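Local coordinates for hypothetical protein (Parabacteroides merdae, PDB 4OO3) that is probably an NAD(P)-dependent oxidoreductase with a Rossmann-type nucleotide-binding domain, its substrate not yet established, at residues L14-D18 against Y79-M83; S31-V35 against T403-D408; T165-V169 against S362-V366; G213-V217 against A433-K438; N249-I255 against K283-D289. One frame throughout, in Å; residues are numbered along the deposited sequence.

Contact 1: residues L14-D18 against Y79-M83; sequences LITLD and YLEKM
The ring of Y79 meets L17 at its edge: L17 CD1 lies near the ring plane, 3.8 Å from Y79 CD1. D18 CB approaches the same side of the ring more obliquely, 4.1 Å from Y79 CE1, and the carboxylate plane of D18 is turned 46° from the ring. D18 OD2 and Y79 OH, 3.9 Å apart, do not bond directly, but Y104 OH of helix 98-110 is hydrogen-bonded to both. One turn further along the helix, the selenomethionine M83 reaches back to the strand. Its chain is bent at chi2 and chi3, which carries CE across L17 at about a right angle, and the approach of M83 CE to L17 CD2 is tight at 3.4 Å. Strand 14-17, first in sequence, lies inside the parallel sheet between 38-43 and 91-94, in the pattern of a Rossmann fold, and helix 79-86 runs nearly antiparallel to it: the axes of the two segments lie at 163° and come within 10.3 Å. I15 packs beside M83, its CG2 being 3.7 Å from M83 CG while its CD1 faces the selenium. L17 holds its CG anti to the backbone N (chi1 -180°), a setting that sends both methyls to the helix, where L17 CD2 also meets L80 CD1 at 3.9 Å. M92 of the neighbouring strand 91-94 touches both L17 and M83.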
# COMPACT_ATOMS: atom_id res chain seq x y z
N LEU A 14 -20.47 -2.17 -9.16
CA LEU A 14 -19.78 -2.00 -7.88
C LEU A 14 -20.69 -2.13 -6.66
O LEU A 14 -21.80 -1.61 -6.63
CB LEU A 14 -19.09 -0.64 -7.80
CG LEU A 14 -17.99 -0.30 -8.81
CD1 LEU A 14 -17.36 1.03 -8.43
CD2 LEU A 14 -16.95 -1.41 -8.88
N ILE A 15 -20.19 -2.83 -5.65
CA ILE A 15 -20.76 -2.83 -4.32
C ILE A 15 -19.74 -2.19 -3.41
O ILE A 15 -18.58 -2.56 -3.43
CB ILE A 15 -20.99 -4.26 -3.80
CG1 ILE A 15 -21.93 -5.03 -4.72
CG2 ILE A 15 -21.53 -4.20 -2.38
CD1 ILE A 15 -21.98 -6.52 -4.45
N THR A 16 -20.16 -1.24 -2.60
CA THR A 16 -19.25 -0.66 -1.63
C THR A 16 -19.69 -1.12 -0.26
O THR A 16 -20.77 -0.78 0.19
CB THR A 16 -19.23 0.87 -1.75
OG1 THR A 16 -19.02 1.23 -3.12
CG2 THR A 16 -18.11 1.46 -0.89
N LEU A 17 -18.85 -1.91 0.40
CA LEU A 17 -19.21 -2.54 1.66
C LEU A 17 -18.49 -1.89 2.83
O LEU A 17 -17.26 -1.94 2.92
CB LEU A 17 -18.86 -4.02 1.61
CG LEU A 17 -19.19 -4.83 2.86
CD1 LEU A 17 -20.68 -4.87 3.14
CD2 LEU A 17 -18.61 -6.22 2.70
N ASP A 18 -19.28 -1.30 3.73
CA ASP A 18 -18.78 -0.69 4.95
C ASP A 18 -17.53 0.17 4.70
O ASP A 18 -16.47 -0.09 5.25
CB ASP A 18 -18.49 -1.77 5.99
CG ASP A 18 -18.21 -1.20 7.38
OD1 ASP A 18 -18.62 -0.05 7.66
OD2 ASP A 18 -17.59 -1.91 8.20
N TYR A 79 -26.44 -4.86 7.28
CA TYR A 79 -25.90 -4.45 5.97
C TYR A 79 -25.26 -5.61 5.20
O TYR A 79 -25.52 -5.76 4.00
CB TYR A 79 -24.92 -3.26 6.12
CG TYR A 79 -23.70 -3.55 6.98
CD1 TYR A 79 -22.53 -4.07 6.42
CD2 TYR A 79 -23.72 -3.32 8.35
CE1 TYR A 79 -21.43 -4.34 7.21
CE2 TYR A 79 -22.63 -3.59 9.14
CZ TYR A 79 -21.48 -4.10 8.57
OH TYR A 79 -20.41 -4.37 9.36
N LEU A 80 -24.44 -6.43 5.87
CA LEU A 80 -23.74 -7.54 5.21
C LEU A 80 -24.72 -8.60 4.77
O LEU A 80 -24.67 -9.08 3.64
CB LEU A 80 -22.70 -8.17 6.14
CG LEU A 80 -21.87 -9.31 5.54
CD1 LEU A 80 -20.96 -8.81 4.44
CD2 LEU A 80 -21.07 -10.01 6.62
N GLU A 81 -25.60 -8.98 5.68
CA GLU A 81 -26.68 -9.92 5.41
C GLU A 81 -27.51 -9.49 4.19
O GLU A 81 -27.84 -10.33 3.34
CB GLU A 81 -27.52 -10.06 6.68
CG GLU A 81 -28.77 -10.93 6.61
CD GLU A 81 -29.49 -10.97 7.94
OE1 GLU A 81 -28.88 -11.42 8.93
OE2 GLU A 81 -30.67 -10.56 8.01
N LYS A 82 -27.83 -8.19 4.09
CA LYS A 82 -28.61 -7.65 2.95
C LYS A 82 -27.83 -7.69 1.64
O LYS A 82 -28.38 -8.04 0.60
CB LYS A 82 -29.08 -6.21 3.22
CG LYS A 82 -30.42 -6.12 3.94
CD LYS A 82 -31.58 -6.45 3.02
CE LYS A 82 -32.87 -6.68 3.80
NZ LYS A 82 -33.38 -5.43 4.44
N MSE A 83 -26.57 -7.31 1.69
CA MSE A 83 -25.71 -7.34 0.50
C MSE A 83 -25.64 -8.73 -0.08
O MSE A 83 -25.81 -8.91 -1.29
CB MSE A 83 -24.30 -6.89 0.88
CG MSE A 83 -23.48 -6.57 -0.36
SE MSE A 83 -22.25 -8.07 -0.71
CE MSE A 83 -20.80 -7.19 0.26

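Contact 2: residues S31-V35 against T403-D408; sequences SYPQV and TEHFLD
Y32 and L407 cross at about a right angle, with the leucine methyl laid over one face of the tyrosine ring. L407 CD1 sits 4.1 Å from the ring centroid of Y32, 27° off the ring normal, a CH-pi contact displaced toward the base of the ring, where Y32 CG is its nearest atom. Two residues one turn earlier in the helix meet the outer half of the ring. E404 presents its CG to Y32 CE1 at 3.5 Å, its chain crossing the tyrosine at about a right angle, while T403 brings its CG2 to Y32 CE2 at 4.0 Å; both approach the ring obliquely.

Q34 takes a different course. Its chain is extended beyond CG and slides past L407 in the opposite direction, so that the amide arrives beside the helix backbone. There Q34 NE2 donates to L407 O over 3.0 Å, with an N-H...O angle of 164°. The acceptor lies almost in the amide plane of Q34, but the donor stands well above the carbonyl plane of L407. The same nitrogen is also bonded to E11 OE2, which gives the amide a second hold, and Q34 OE1 rests against L407 CB. V35 completes the setting, its CG2 4.1 Å from L407 CD2.

Residues Y32 to V35 form a type I beta turn, closed by V35 N to Y32 O. This turn lies between helix 22-26 and strand 38-43 of the Rossmann-type part of the chain, and through it that part packs against the late helix 395-412, sequence belonging to the C-terminal oxidoreductase family.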
# COMPACT_ATOMS: atom_id res chain seq x y z
N SER A 31 -14.63 8.08 -14.19
CA SER A 31 -15.72 7.31 -14.79
C SER A 31 -15.22 6.30 -15.82
O SER A 31 -15.25 6.56 -17.02
CB SER A 31 -16.72 8.27 -15.45
OG SER A 31 -17.05 9.33 -14.57
N TYR A 32 -14.78 5.14 -15.36
CA TYR A 32 -14.35 4.06 -16.26
C TYR A 32 -15.59 3.53 -17.01
O TYR A 32 -16.59 3.20 -16.38
CB TYR A 32 -13.65 2.94 -15.49
CG TYR A 32 -12.55 3.43 -14.57
CD1 TYR A 32 -11.28 3.73 -15.06
CD2 TYR A 32 -12.79 3.62 -13.21
CE1 TYR A 32 -10.27 4.18 -14.23
CE2 TYR A 32 -11.79 4.08 -12.36
CZ TYR A 32 -10.53 4.36 -12.88
OH TYR A 32 -9.53 4.83 -12.05
N PRO A 33 -15.53 3.46 -18.36
CA PRO A 33 -16.69 3.02 -19.13
C PRO A 33 -17.22 1.64 -18.71
O PRO A 33 -18.42 1.41 -18.77
CB PRO A 33 -16.16 2.96 -20.57
CG PRO A 33 -14.99 3.86 -20.60
CD PRO A 33 -14.38 3.79 -19.23
N GLN A 34 -16.32 0.75 -18.30
CA GLN A 34 -16.69 -0.57 -17.79
C GLN A 34 -17.63 -0.51 -16.59
O GLN A 34 -18.40 -1.43 -16.37
CB GLN A 34 -15.45 -1.35 -17.34
CG GLN A 34 -14.80 -2.21 -18.39
CD GLN A 34 -13.52 -2.84 -17.87
OE1 GLN A 34 -12.57 -2.13 -17.57
NE2 GLN A 34 -13.50 -4.16 -17.75
N VAL A 35 -17.53 0.55 -15.80
CA VAL A 35 -18.23 0.60 -14.53
C VAL A 35 -19.60 1.27 -14.65
O VAL A 35 -19.71 2.45 -15.03
CB VAL A 35 -17.39 1.28 -13.44
CG1 VAL A 35 -18.12 1.21 -12.10
CG2 VAL A 35 -16.04 0.59 -13.32
N THR A 403 -6.51 0.49 -10.20
CA THR A 403 -7.92 0.21 -10.49
C THR A 403 -8.10 -0.22 -11.95
O THR A 403 -8.78 -1.20 -12.22
CB THR A 403 -8.82 1.42 -10.16
OG1 THR A 403 -8.56 1.86 -8.82
CG2 THR A 403 -10.27 1.06 -10.28
N GLU A 404 -7.47 0.52 -12.86
CA GLU A 404 -7.46 0.19 -14.29
C GLU A 404 -6.86 -1.18 -14.57
O GLU A 404 -7.39 -1.94 -15.37
CB GLU A 404 -6.65 1.22 -15.08
CG GLU A 404 -7.30 2.58 -15.20
CD GLU A 404 -6.35 3.63 -15.75
OE1 GLU A 404 -5.57 3.30 -16.67
OE2 GLU A 404 -6.38 4.77 -15.24
N HIS A 405 -5.74 -1.47 -13.90
CA HIS A 405 -5.10 -2.79 -14.01
C HIS A 405 -6.08 -3.87 -13.58
O HIS A 405 -6.21 -4.90 -14.24
CB HIS A 405 -3.79 -2.83 -13.21
CG HIS A 405 -3.08 -4.16 -13.25
ND1 HIS A 405 -3.32 -5.16 -12.33
CD2 HIS A 405 -2.13 -4.64 -14.08
CE1 HIS A 405 -2.56 -6.21 -12.61
NE2 HIS A 405 -1.82 -5.91 -13.67
N PHE A 406 -6.79 -3.63 -12.48
CA PHE A 406 -7.79 -4.57 -11.96
C PHE A 406 -8.95 -4.76 -12.93
O PHE A 406 -9.35 -5.89 -13.22
CB PHE A 406 -8.30 -4.11 -10.59
CG PHE A 406 -9.41 -4.97 -10.03
CD1 PHE A 406 -9.13 -6.15 -9.37
CD2 PHE A 406 -10.74 -4.59 -10.18
CE1 PHE A 406 -10.15 -6.94 -8.86
CE2 PHE A 406 -11.76 -5.37 -9.67
CZ PHE A 406 -11.46 -6.55 -9.01
N LEU A 407 -9.48 -3.66 -13.46
CA LEU A 407 -10.57 -3.74 -14.44
C LEU A 407 -10.18 -4.45 -15.74
O LEU A 407 -11.01 -5.10 -16.37
CB LEU A 407 -11.12 -2.34 -14.75
CG LEU A 407 -11.82 -1.62 -13.60
CD1 LEU A 407 -12.05 -0.16 -13.96
CD2 LEU A 407 -13.13 -2.30 -13.24
N ASP A 408 -8.92 -4.31 -16.16
CA ASP A 408 -8.40 -5.08 -17.30
C ASP A 408 -8.39 -6.56 -16.98
O ASP A 408 -8.89 -7.38 -17.75
CB ASP A 408 -6.96 -4.68 -17.64
CG ASP A 408 -6.89 -3.65 -18.73
OD1 ASP A 408 -7.61 -3.80 -19.74
OD2 ASP A 408 -6.09 -2.70 -18.59

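Contact 3: residues T165-V169 against S362-V366; sequences TIPAV and SMEKV
I166 packs into helix 352-369 through both of its branches. At CB the side chain divides: chi1 of -54° sets CG1 beside the backbone N and leaves CG2 anti to it, where I166 CG2 comes to rest 3.6 Å from S362 OG and a little farther from S362 CB. The longer branch runs through CG1 to CD1 in an extended form, chi2 173°, which takes the methyl one turn down the helix. There I166 CD1 meets V366 CG2 at 3.7 Å, the two side chains crossing obliquely, and lies 4.1 Å from K365 NZ. The lysine chain is bent at chi2 and chi4; its amino group pairs with E162 OE1 in a salt bridge, so the charged end has its partner on the preceding helix 155-164 while it passes close to the isoleucine methyl.

The arrangement is a loop and short helical turn docked on the flank of a long helix: I166 leads into the weakly bonded helical turn near 167-170, and V169 N is bonded to I166 O. Both parts belong to the C-terminal oxidoreductase family region, at a site remote from the Rossmann-type sheet.

Within this turn, A168 and V169 also close on S362. A168 CB lies 3.5 Å from S362 OG, and V169 CG2 is pressed against S362 CB at 3.4 Å, a tight fit for two carbons. The serine hydroxyl, touched by three methyl groups, is hydrogen-bonded to D358 O, one turn back in its own helix. V169 has a second link to the same helix, its carbonyl O being bonded to Y355 OH.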
# COMPACT_ATOMS: atom_id res chain seq x y z
N THR A 165 17.81 -4.46 -12.48
CA THR A 165 17.86 -5.53 -13.48
C THR A 165 18.95 -5.33 -14.55
O THR A 165 19.06 -6.16 -15.45
CB THR A 165 16.51 -5.67 -14.21
OG1 THR A 165 16.18 -4.43 -14.84
CG2 THR A 165 15.41 -6.07 -13.25
N ILE A 166 19.73 -4.26 -14.45
CA ILE A 166 20.82 -4.00 -15.40
C ILE A 166 22.17 -4.31 -14.75
O ILE A 166 22.69 -3.50 -13.97
CB ILE A 166 20.79 -2.55 -15.92
CG1 ILE A 166 19.41 -2.21 -16.49
CG2 ILE A 166 21.85 -2.35 -16.99
CD1 ILE A 166 19.22 -0.76 -16.87
N PRO A 167 22.75 -5.49 -15.05
CA PRO A 167 24.00 -5.93 -14.41
C PRO A 167 25.16 -4.93 -14.50
O PRO A 167 25.95 -4.81 -13.56
CB PRO A 167 24.35 -7.20 -15.18
CG PRO A 167 23.06 -7.72 -15.68
CD PRO A 167 22.21 -6.52 -15.95
N ALA A 168 25.25 -4.23 -15.63
CA ALA A 168 26.27 -3.20 -15.82
C ALA A 168 26.16 -2.09 -14.77
O ALA A 168 27.16 -1.52 -14.35
CB ALA A 168 26.18 -2.62 -17.22
N VAL A 169 24.93 -1.80 -14.36
CA VAL A 169 24.68 -0.76 -13.36
C VAL A 169 24.74 -1.29 -11.92
O VAL A 169 25.50 -0.78 -11.10
CB VAL A 169 23.30 -0.11 -13.61
CG1 VAL A 169 23.02 0.98 -12.58
CG2 VAL A 169 23.23 0.46 -15.02
N SER A 362 24.27 2.19 -20.32
CA SER A 362 23.02 1.65 -19.78
C SER A 362 21.88 2.67 -19.76
O SER A 362 20.72 2.30 -19.94
CB SER A 362 23.22 1.13 -18.35
OG SER A 362 24.15 0.06 -18.33
N MSE A 363 22.21 3.94 -19.56
CA MSE A 363 21.18 4.99 -19.46
C MSE A 363 20.50 5.23 -20.78
O MSE A 363 19.36 5.69 -20.81
CB MSE A 363 21.76 6.29 -18.92
CG MSE A 363 22.01 6.23 -17.41
SE MSE A 363 20.40 5.74 -16.38
CE MSE A 363 19.26 7.30 -16.81
N GLU A 364 21.18 4.93 -21.88
CA GLU A 364 20.53 4.97 -23.19
C GLU A 364 19.29 4.08 -23.20
O GLU A 364 18.20 4.50 -23.60
CB GLU A 364 21.51 4.54 -24.29
CG GLU A 364 22.65 5.53 -24.49
CD GLU A 364 23.71 5.03 -25.47
OE1 GLU A 364 23.54 3.94 -26.05
OE2 GLU A 364 24.71 5.75 -25.65
N LYS A 365 19.45 2.84 -22.73
CA LYS A 365 18.35 1.89 -22.60
C LYS A 365 17.24 2.43 -21.67
O LYS A 365 16.06 2.33 -21.98
CB LYS A 365 18.89 0.52 -22.15
CG LYS A 365 18.07 -0.29 -21.15
CD LYS A 365 16.82 -0.93 -21.76
CE LYS A 365 16.40 -2.18 -20.99
NZ LYS A 365 16.39 -1.98 -19.51
N VAL A 366 17.65 3.03 -20.54
CA VAL A 366 16.71 3.56 -19.54
C VAL A 366 15.93 4.78 -20.05
O VAL A 366 14.75 4.93 -19.75
CB VAL A 366 17.45 3.93 -18.23
CG1 VAL A 366 16.51 4.57 -17.22
CG2 VAL A 366 18.11 2.69 -17.63

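Contact 4: residues G213-V217 against A433-K438; sequences GEGIV and ALDMAK
The backbones of I216 and L434 come within 6.4 Å at their CA atoms, where the loop that follows helix 209-212 lies against helix 419-439; the loop is entered at G213, which has positive phi and carries the chain out of the helix. I216 points at the helix and spreads its two branches. I216 CD1 faces two alanines one turn apart and touches both, 3.9 Å from A433 CB and 4.0 Å from A437 CB, and I216 CG2 touches L434 CD1 at 3.7 Å. The chi1 of I216, -165°, places CG1 anti to the backbone N and so directs the long branch to the alanines. L434, its CG also anti to the backbone N, turns its end to the loop. V217 CG1 rests on L434 CB at 3.9 Å.

Within the C-terminal oxidoreductase family region, the loop and the last long helix of the chain meet beside strands 243-255 and 282-294 of the mixed sheet, whose L245 and I290 also touch A433.

E214 crosses L434 at about a right angle, bringing its carboxyl carbon CD to 3.6 Å from L434 CD1. The E214 chain is bent at chi2 and the residue is buried: E214 OE1 forms a salt bridge with R250 NE, and E214 OE2 lies 3.9 Å from K438 NZ in a long, weaker ion pair. The lysine chain is extended beyond CG, and its CE is nearer to that oxygen than its charged nitrogen, 3.5 Å from E214 OE2.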
# COMPACT_ATOMS: atom_id res chain seq x y z
N GLY A 213 -5.43 -2.43 12.58
CA GLY A 213 -4.22 -3.23 12.47
C GLY A 213 -3.05 -2.50 13.12
O GLY A 213 -3.05 -1.27 13.23
N GLU A 214 -2.05 -3.25 13.56
CA GLU A 214 -0.87 -2.63 14.16
C GLU A 214 -0.02 -1.97 13.09
O GLU A 214 -0.13 -2.30 11.91
CB GLU A 214 -0.03 -3.67 14.92
CG GLU A 214 -0.73 -4.27 16.13
CD GLU A 214 0.15 -4.33 17.38
OE1 GLU A 214 1.35 -3.96 17.32
OE2 GLU A 214 -0.38 -4.76 18.44
N GLY A 215 0.84 -1.04 13.49
CA GLY A 215 1.75 -0.40 12.54
C GLY A 215 2.57 -1.40 11.73
O GLY A 215 2.80 -1.21 10.53
N ILE A 216 2.99 -2.47 12.39
CA ILE A 216 3.85 -3.48 11.80
C ILE A 216 3.16 -4.32 10.69
O ILE A 216 3.84 -5.01 9.94
CB ILE A 216 4.47 -4.38 12.90
CG1 ILE A 216 5.65 -5.20 12.38
CG2 ILE A 216 3.42 -5.30 13.52
CD1 ILE A 216 6.36 -5.96 13.47
N VAL A 217 1.83 -4.24 10.57
CA VAL A 217 1.11 -5.02 9.55
C VAL A 217 0.40 -4.15 8.50
O VAL A 217 -0.19 -4.67 7.55
CB VAL A 217 0.07 -5.99 10.18
CG1 VAL A 217 0.70 -6.79 11.31
CG2 VAL A 217 -1.18 -5.26 10.67
N ALA A 433 5.55 -11.36 11.60
CA ALA A 433 6.34 -10.37 12.33
C ALA A 433 5.58 -9.85 13.55
O ALA A 433 6.18 -9.62 14.60
CB ALA A 433 6.73 -9.22 11.41
N LEU A 434 4.27 -9.68 13.41
CA LEU A 434 3.45 -9.25 14.54
C LEU A 434 3.59 -10.23 15.70
O LEU A 434 3.76 -9.82 16.84
CB LEU A 434 1.98 -9.11 14.14
CG LEU A 434 1.02 -8.69 15.26
CD1 LEU A 434 1.39 -7.32 15.81
CD2 LEU A 434 -0.41 -8.70 14.75
N ASP A 435 3.51 -11.52 15.40
CA ASP A 435 3.65 -12.58 16.41
C ASP A 435 5.04 -12.59 17.06
O ASP A 435 5.15 -12.69 18.28
CB ASP A 435 3.35 -13.95 15.79
CG ASP A 435 1.87 -14.14 15.48
OD1 ASP A 435 1.04 -13.36 15.99
OD2 ASP A 435 1.54 -15.08 14.73
N MSE A 436 6.08 -12.49 16.24
CA MSE A 436 7.46 -12.42 16.73
C MSE A 436 7.63 -11.20 17.60
O MSE A 436 8.17 -11.29 18.71
CB MSE A 436 8.42 -12.37 15.54
CG MSE A 436 9.85 -12.06 15.96
SE MSE A 436 11.07 -12.49 14.49
CE MSE A 436 11.01 -14.45 14.70
N ALA A 437 7.15 -10.06 17.13
CA ALA A 437 7.23 -8.81 17.89
C ALA A 437 6.52 -8.92 19.23
O ALA A 437 6.98 -8.38 20.23
CB ALA A 437 6.65 -7.66 17.08
N LYS A 438 5.39 -9.63 19.25
CA LYS A 438 4.60 -9.80 20.46
C LYS A 438 5.16 -10.85 21.43
O LYS A 438 4.78 -10.87 22.59
CB LYS A 438 3.15 -10.17 20.11
CG LYS A 438 2.32 -8.97 19.68
CD LYS A 438 0.84 -9.29 19.65
CE LYS A 438 0.03 -8.01 19.58
NZ LYS A 438 -1.43 -8.30 19.56

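Contact 5: residues N249-I255 against K283-D289; sequences NRWTTSI and KVYCNGD
An antiparallel strand pair at one border of the mixed nine-stranded sheet joins 249-255 to 283-289, and a beta bulge shifts its register by one between W251 and T253. On one side of the bulge N249 and D289 form a hydrogen-bonded pair, D289 N to N249 O at 3.0 Å, and W251 pairs with N287; on the other, T253 N bonds V284 O at 2.9 Å. Y285, the centre of an inverse gamma turn, lies in the bulge with a group on each face of its ring. The guanidinium of R250 stacks on one face, planes 11° apart and centres 3.5 Å apart, a cation-pi contact; its outside partner, E214, probably helps fix its rotation. Over the opposite face T252 CG2 sits almost centrally, 3.4 Å from the Y285 ring centroid.

W251, N287 and T253 lie on the face of the sheet opposite R250. N287 CB lies over one face of the five-membered ring of W251, 3.4 Å from its centroid, and the amide plane is nearly parallel to the indole, 14° away. T253 OG1 and N287 OD1 are both tied to the backbone of W305 in the adjoining strand 297-306. The amide nitrogen spans the bulge with two bonds: N287 ND2 reaches W251 O from above the carbonyl plane, and T253 OG1 accepts from it at 2.7 Å, nearly in the amide plane, with an N-H...O angle of 168°.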
# COMPACT_ATOMS: atom_id res chain seq x y z
N ASN A 249 10.02 -5.76 15.84
CA ASN A 249 9.69 -4.92 16.98
C ASN A 249 8.42 -4.12 16.73
O ASN A 249 8.09 -3.82 15.58
CB ASN A 249 10.84 -3.98 17.32
CG ASN A 249 12.10 -4.73 17.70
OD1 ASN A 249 12.25 -5.19 18.83
ND2 ASN A 249 13.01 -4.88 16.75
N ARG A 250 7.73 -3.79 17.81
CA ARG A 250 6.55 -2.95 17.77
C ARG A 250 6.62 -1.97 18.94
O ARG A 250 7.07 -2.33 20.03
CB ARG A 250 5.28 -3.79 17.85
CG ARG A 250 5.22 -4.73 19.05
CD ARG A 250 4.05 -5.70 18.93
NE ARG A 250 2.78 -5.09 19.33
CZ ARG A 250 2.34 -5.03 20.59
NH1 ARG A 250 3.05 -5.51 21.59
NH2 ARG A 250 1.17 -4.46 20.84
N TRP A 251 6.21 -0.74 18.71
CA TRP A 251 6.23 0.26 19.77
C TRP A 251 5.17 1.32 19.52
O TRP A 251 4.51 1.33 18.48
CB TRP A 251 7.64 0.88 19.93
CG TRP A 251 8.15 1.68 18.77
CD1 TRP A 251 8.11 3.04 18.62
CD2 TRP A 251 8.82 1.17 17.61
NE1 TRP A 251 8.70 3.40 17.43
CE2 TRP A 251 9.14 2.27 16.79
CE3 TRP A 251 9.17 -0.12 17.18
CZ2 TRP A 251 9.80 2.13 15.57
CZ3 TRP A 251 9.82 -0.26 15.97
CH2 TRP A 251 10.13 0.86 15.17
N THR A 252 5.00 2.20 20.51
CA THR A 252 3.85 3.07 20.55
C THR A 252 4.16 4.52 20.19
O THR A 252 5.31 4.96 20.25
CB THR A 252 3.20 3.06 21.94
OG1 THR A 252 4.14 3.50 22.92
CG2 THR A 252 2.71 1.66 22.29
N THR A 253 3.11 5.23 19.79
CA THR A 253 3.14 6.68 19.68
C THR A 253 2.11 7.20 20.68
O THR A 253 0.97 6.75 20.69
CB THR A 253 2.79 7.14 18.25
OG1 THR A 253 3.76 6.62 17.33
CG2 THR A 253 2.76 8.66 18.15
N SER A 254 2.53 8.12 21.54
CA SER A 254 1.64 8.70 22.54
C SER A 254 0.78 9.76 21.90
O SER A 254 1.27 10.55 21.10
CB SER A 254 2.44 9.33 23.68
OG SER A 254 3.06 8.32 24.45
N ILE A 255 -0.50 9.77 22.24
CA ILE A 255 -1.41 10.81 21.79
C ILE A 255 -2.07 11.47 23.00
O ILE A 255 -2.65 10.78 23.84
CB ILE A 255 -2.51 10.27 20.85
CG1 ILE A 255 -1.95 9.29 19.82
CG2 ILE A 255 -3.23 11.42 20.16
CD1 ILE A 255 -1.10 9.93 18.75
N LYS A 283 -1.87 5.37 23.93
CA LYS A 283 -0.67 4.71 23.42
C LYS A 283 -1.05 3.75 22.31
O LYS A 283 -1.68 2.72 22.56
CB LYS A 283 0.02 3.92 24.53
CG LYS A 283 0.39 4.75 25.74
CD LYS A 283 1.73 5.44 25.57
CE LYS A 283 2.17 6.09 26.87
NZ LYS A 283 3.63 5.95 27.07
N VAL A 284 -0.66 4.07 21.08
CA VAL A 284 -1.07 3.32 19.90
C VAL A 284 0.14 2.61 19.34
O VAL A 284 1.15 3.25 19.08
CB VAL A 284 -1.64 4.27 18.82
CG1 VAL A 284 -2.07 3.50 17.57
CG2 VAL A 284 -2.80 5.06 19.39
N TYR A 285 0.02 1.29 19.14
CA TYR A 285 1.09 0.49 18.53
C TYR A 285 1.08 0.61 17.01
O TYR A 285 0.91 -0.37 16.29
CB TYR A 285 1.00 -0.98 18.95
CG TYR A 285 1.63 -1.30 20.29
CD1 TYR A 285 0.90 -1.22 21.47
CD2 TYR A 285 2.97 -1.70 20.36
CE1 TYR A 285 1.48 -1.52 22.70
CE2 TYR A 285 3.56 -2.00 21.58
CZ TYR A 285 2.81 -1.91 22.74
OH TYR A 285 3.39 -2.21 23.95
N CYS A 286 1.29 1.84 16.54
CA CYS A 286 1.30 2.17 15.12
C CYS A 286 2.72 2.23 14.54
O CYS A 286 2.92 2.74 13.45
CB CYS A 286 0.59 3.52 14.89
SG CYS A 286 1.20 4.89 15.90
N ASN A 287 3.70 1.71 15.27
CA ASN A 287 5.08 1.67 14.80
C ASN A 287 5.59 0.25 14.82
O ASN A 287 5.20 -0.53 15.69
CB ASN A 287 5.97 2.54 15.68
CG ASN A 287 5.41 3.92 15.91
OD1 ASN A 287 5.48 4.78 15.04
ND2 ASN A 287 4.87 4.14 17.09
N GLY A 288 6.44 -0.10 13.87
CA GLY A 288 7.08 -1.41 13.89
C GLY A 288 8.14 -1.55 12.83
O GLY A 288 8.22 -0.74 11.91
N ASP A 289 8.98 -2.58 12.96
CA ASP A 289 9.92 -2.93 11.92
C ASP A 289 10.10 -4.44 11.81
O ASP A 289 9.74 -5.18 12.72
CB ASP A 289 11.27 -2.20 12.09
CG ASP A 289 11.96 -2.51 13.40
OD1 ASP A 289 11.66 -3.53 14.05
OD2 ASP A 289 12.86 -1.72 13.77

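Contacts 1 and 4 are buried, whereas contacts 2, 3 and 5 are partly buried. Contacts 1 and 2 belong together at the Rossmann-type sheet, touching where L14 meets V35; contact 1 is apolar strand-to-helix packing, while contact 2 adds a side-chain to backbone hydrogen bond. Contacts 4 and 5 also join, their centres about 10 Å apart: a charged pair links the loop to the border strand, and R250 serves both. Contact 5 is the one governed by backbone pairing and stacking. Contact 3 stands apart, its centre about 48 Å from that of contact 1, across the chain's centre, and relies on methyl packing against a serine and a valine.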